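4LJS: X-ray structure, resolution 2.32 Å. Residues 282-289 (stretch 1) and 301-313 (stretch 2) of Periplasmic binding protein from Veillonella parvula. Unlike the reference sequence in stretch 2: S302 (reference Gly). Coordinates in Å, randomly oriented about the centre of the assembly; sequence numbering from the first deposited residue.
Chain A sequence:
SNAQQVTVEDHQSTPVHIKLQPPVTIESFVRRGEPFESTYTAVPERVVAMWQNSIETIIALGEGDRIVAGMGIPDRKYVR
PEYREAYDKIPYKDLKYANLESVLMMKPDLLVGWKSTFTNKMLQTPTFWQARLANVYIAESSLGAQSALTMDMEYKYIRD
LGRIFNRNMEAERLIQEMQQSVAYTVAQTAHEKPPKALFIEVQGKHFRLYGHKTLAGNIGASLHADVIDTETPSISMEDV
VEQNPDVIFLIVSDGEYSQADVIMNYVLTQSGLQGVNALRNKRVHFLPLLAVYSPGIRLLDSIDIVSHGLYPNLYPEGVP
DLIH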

# COMPACT_ATOMS: atom_id res chain seq x y z
N LYS A 282 26.76 -6.04 -0.33
CA LYS A 282 25.75 -6.32 0.68
C LYS A 282 24.61 -5.32 0.64
O LYS A 282 24.15 -4.84 1.67
CB LYS A 282 26.39 -6.39 2.07
CG LYS A 282 27.49 -7.44 2.17
CD LYS A 282 28.35 -7.25 3.41
CE LYS A 282 27.75 -7.94 4.62
NZ LYS A 282 27.79 -9.43 4.50
N ARG A 283 24.15 -5.01 -0.57
CA ARG A 283 23.03 -4.09 -0.74
C ARG A 283 21.80 -4.84 -1.24
O ARG A 283 21.33 -4.65 -2.36
CB ARG A 283 23.44 -2.92 -1.65
CG ARG A 283 24.63 -2.14 -1.08
CD ARG A 283 25.01 -0.95 -1.95
NE ARG A 283 23.91 -0.01 -2.13
CZ ARG A 283 23.92 0.99 -3.00
NH1 ARG A 283 24.98 1.18 -3.77
NH2 ARG A 283 22.87 1.80 -3.11
N VAL A 284 21.31 -5.73 -0.40
CA VAL A 284 20.12 -6.51 -0.69
C VAL A 284 19.21 -6.34 0.51
O VAL A 284 19.54 -6.75 1.62
CB VAL A 284 20.46 -8.00 -0.88
CG1 VAL A 284 19.20 -8.81 -1.17
CG2 VAL A 284 21.50 -8.17 -2.00
N HIS A 285 18.05 -5.72 0.29
CA HIS A 285 17.18 -5.36 1.40
C HIS A 285 15.76 -5.85 1.21
O HIS A 285 15.26 -5.91 0.08
CB HIS A 285 17.18 -3.85 1.60
CG HIS A 285 18.53 -3.22 1.46
ND1 HIS A 285 19.44 -3.18 2.50
CD2 HIS A 285 19.12 -2.61 0.41
CE1 HIS A 285 20.53 -2.57 2.09
NE2 HIS A 285 20.37 -2.21 0.83
N PHE A 286 15.11 -6.19 2.32
CA PHE A 286 13.71 -6.58 2.32
C PHE A 286 12.81 -5.37 2.07
O PHE A 286 13.07 -4.28 2.59
CB PHE A 286 13.33 -7.22 3.66
CG PHE A 286 13.79 -8.64 3.80
CD1 PHE A 286 13.48 -9.58 2.82
CD2 PHE A 286 14.52 -9.05 4.91
CE1 PHE A 286 13.88 -10.90 2.96
CE2 PHE A 286 14.93 -10.37 5.05
CZ PHE A 286 14.61 -11.30 4.07
N LEU A 287 11.77 -5.56 1.28
CA LEU A 287 10.79 -4.52 1.02
C LEU A 287 9.39 -5.13 1.11
O LEU A 287 9.00 -5.94 0.26
CB LEU A 287 11.03 -3.89 -0.36
CG LEU A 287 10.12 -2.76 -0.86
CD1 LEU A 287 10.08 -1.59 0.11
CD2 LEU A 287 10.56 -2.30 -2.25
N PRO A 288 8.63 -4.78 2.16
CA PRO A 288 7.32 -5.40 2.35
C PRO A 288 6.34 -5.05 1.22
O PRO A 288 6.22 -3.88 0.84
CB PRO A 288 6.83 -4.83 3.69
CG PRO A 288 7.69 -3.63 3.95
CD PRO A 288 9.00 -3.88 3.27
N LEU A 289 5.69 -6.08 0.69
CA LEU A 289 4.68 -5.93 -0.35
C LEU A 289 3.59 -4.96 0.09
O LEU A 289 3.12 -4.13 -0.70
CB LEU A 289 4.07 -7.30 -0.69
CG LEU A 289 3.10 -7.38 -1.88
CD1 LEU A 289 3.76 -6.86 -3.15
CD2 LEU A 289 2.61 -8.81 -2.08
N ASP A 301 6.54 3.75 4.40
CA ASP A 301 7.51 2.70 4.72
C ASP A 301 8.40 2.37 3.51
O ASP A 301 9.61 2.20 3.64
CB ASP A 301 6.80 1.43 5.20
CG ASP A 301 6.12 1.61 6.55
OD1 ASP A 301 4.99 2.14 6.58
OD2 ASP A 301 6.70 1.20 7.57
N SER A 302 7.78 2.26 2.33
CA SER A 302 8.54 1.93 1.13
C SER A 302 9.43 3.07 0.66
O SER A 302 10.56 2.83 0.23
CB SER A 302 7.64 1.44 0.00
OG SER A 302 6.55 2.32 -0.24
N ILE A 303 8.93 4.30 0.75
CA ILE A 303 9.75 5.48 0.46
C ILE A 303 11.04 5.45 1.28
O ILE A 303 12.14 5.64 0.75
CB ILE A 303 9.01 6.80 0.75
CG1 ILE A 303 7.94 7.06 -0.31
CG2 ILE A 303 9.98 7.97 0.76
CD1 ILE A 303 7.00 8.20 0.07
N ASP A 304 10.90 5.21 2.58
CA ASP A 304 12.04 5.13 3.49
C ASP A 304 13.02 4.01 3.15
O ASP A 304 14.23 4.22 3.12
CB ASP A 304 11.58 5.02 4.94
CG ASP A 304 11.02 6.32 5.48
OD1 ASP A 304 11.19 7.37 4.81
OD2 ASP A 304 10.41 6.31 6.57
N ILE A 305 12.49 2.81 2.91
CA ILE A 305 13.33 1.67 2.60
C ILE A 305 14.06 1.87 1.27
O ILE A 305 15.27 1.65 1.16
CB ILE A 305 12.54 0.36 2.58
CG1 ILE A 305 12.04 0.05 4.00
CG2 ILE A 305 13.39 -0.79 2.02
CD1 ILE A 305 11.17 -1.18 4.10
N VAL A 306 13.33 2.32 0.25
CA VAL A 306 13.92 2.50 -1.06
C VAL A 306 14.94 3.66 -1.09
O VAL A 306 16.05 3.50 -1.61
CB VAL A 306 12.85 2.63 -2.15
CG1 VAL A 306 13.51 2.89 -3.49
CG2 VAL A 306 12.01 1.35 -2.20
N SER A 307 14.58 4.80 -0.51
CA SER A 307 15.50 5.93 -0.50
C SER A 307 16.75 5.60 0.32
O SER A 307 17.86 5.95 -0.08
CB SER A 307 14.83 7.20 0.04
OG SER A 307 14.60 7.08 1.45
N HIS A 308 16.58 4.92 1.45
CA HIS A 308 17.70 4.57 2.30
C HIS A 308 18.60 3.52 1.64
O HIS A 308 19.81 3.58 1.76
CB HIS A 308 17.24 4.11 3.69
CG HIS A 308 16.77 5.23 4.57
ND1 HIS A 308 15.97 6.26 4.10
CD2 HIS A 308 16.98 5.48 5.88
CE1 HIS A 308 15.72 7.10 5.10
NE2 HIS A 308 16.32 6.65 6.18
N GLY A 309 17.99 2.57 0.92
CA GLY A 309 18.74 1.58 0.17
C GLY A 309 19.41 2.13 -1.08
O GLY A 309 20.51 1.69 -1.46
N LEU A 310 18.76 3.08 -1.75
CA LEU A 310 19.32 3.66 -2.97
C LEU A 310 20.50 4.56 -2.63
O LEU A 310 21.51 4.56 -3.33
CB LEU A 310 18.27 4.45 -3.74
CG LEU A 310 17.18 3.67 -4.47
CD1 LEU A 310 16.14 4.63 -5.03
CD2 LEU A 310 17.80 2.81 -5.57
N TYR A 311 20.37 5.32 -1.55
CA TYR A 311 21.37 6.33 -1.22
C TYR A 311 21.98 6.21 0.19
O TYR A 311 21.76 7.07 1.03
CB TYR A 311 20.76 7.72 -1.43
CG TYR A 311 20.22 7.91 -2.82
CD1 TYR A 311 21.07 8.15 -3.90
CD2 TYR A 311 18.85 7.83 -3.08
CE1 TYR A 311 20.57 8.33 -5.17
CE2 TYR A 311 18.34 8.01 -4.37
CZ TYR A 311 19.21 8.26 -5.41
OH TYR A 311 18.74 8.43 -6.69
N PRO A 312 22.77 5.14 0.43
CA PRO A 312 23.34 4.84 1.75
C PRO A 312 24.22 5.96 2.30
O PRO A 312 24.36 6.09 3.52
CB PRO A 312 24.22 3.61 1.48
CG PRO A 312 23.72 3.04 0.21
CD PRO A 312 23.23 4.20 -0.60
N ASN A 313 24.81 6.76 1.43
CA ASN A 313 25.64 7.87 1.88
C ASN A 313 24.82 9.03 2.43
O ASN A 313 25.27 9.74 3.32
CB ASN A 313 26.58 8.34 0.78
CG ASN A 313 27.71 7.37 0.52
OD1 ASN A 313 28.19 6.71 1.44
ND2 ASN A 313 28.12 7.26 -0.74
O HOH W 1 21.88 -0.01 0.12

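Strand 284-288 lies against helix 301-310 in a nearly antiparallel sense, with 161° between their N-to-C directions and 8.8 Å between the axes at closest approach. The register follows from this: R283, just before the strand, sits beside G309 (CA to CA 7.2 Å), whereas L287 sits beside S302 (CA to CA 6.8 Å). The contact buries 405 Å², counted over both sides, and has a polar end around R283 and an apolar end around L287.

A direct hydrogen bond runs from R283 NH2 to G309 O, at 2.9 Å and with a nearly straight N-H...acceptor angle of 170°. Carbonyls in the last turn of a helix lack the amide partners that further turns would supply, so they are natural targets for a side-chain donor. Arginine suits this place because its chain is long enough to reach the helix end and its guanidinium carries several N-H groups. The chain leaves the backbone with chi1 m, chi2 t and chi3 p, and its CA-to-CB bond points toward the helix. G309 O and L310 O both lie at the edge of the guanidinium, near its plane, where the N-H bonds are directed; R283 NH2 is 3.1 Å from L310 O. The P312 ring lies over one face of the same group, with R283 NH2 3.5 Å from P312 CD, so an apolar surface covers the flat side while the edge remains free for polar partners.

A single water extends this network. It accepts a hydrogen bond from R283 NE (3.0 Å from NE to the water O) and donates one to G309 O (2.7 Å from the water O), and it also bonds to H285 NE2 (2.8 Å from the water O). G309 O therefore receives both the arginine and the water. H285 points toward the helix with chi1 m, which brings its NE2 to 4.2 Å from G309 CA. Glycine fits here because it has no side chain: an ideal CB would lie 3.4 Å from H285 CD2, a tight approach, and only 3.1 Å from I305 O in its own helix.

Apolar packing takes over further along the strand. I305 points toward the strand and meets two neighbouring residues through its methyl groups: its CG2 is 3.9 Å from L287 CD1, and its CD1 is 3.6 Å from P288 CD. L287 sets out sideways, but with chi1 t and chi2 p its end comes nearer the helix, where L287 CD2 packs 3.9 Å from V306 CG2 and L287 CD1 lies 3.9 Å from S302 CB. S302, which differs from the reference sequence, presents a small side chain at this buried spot. F286 points away and contributes its backbone instead, with F286 O 3.6 Å from I305 CG2. L287, P288, I305 and V306 are all buried, a setting that suits their hydrocarbon side chains.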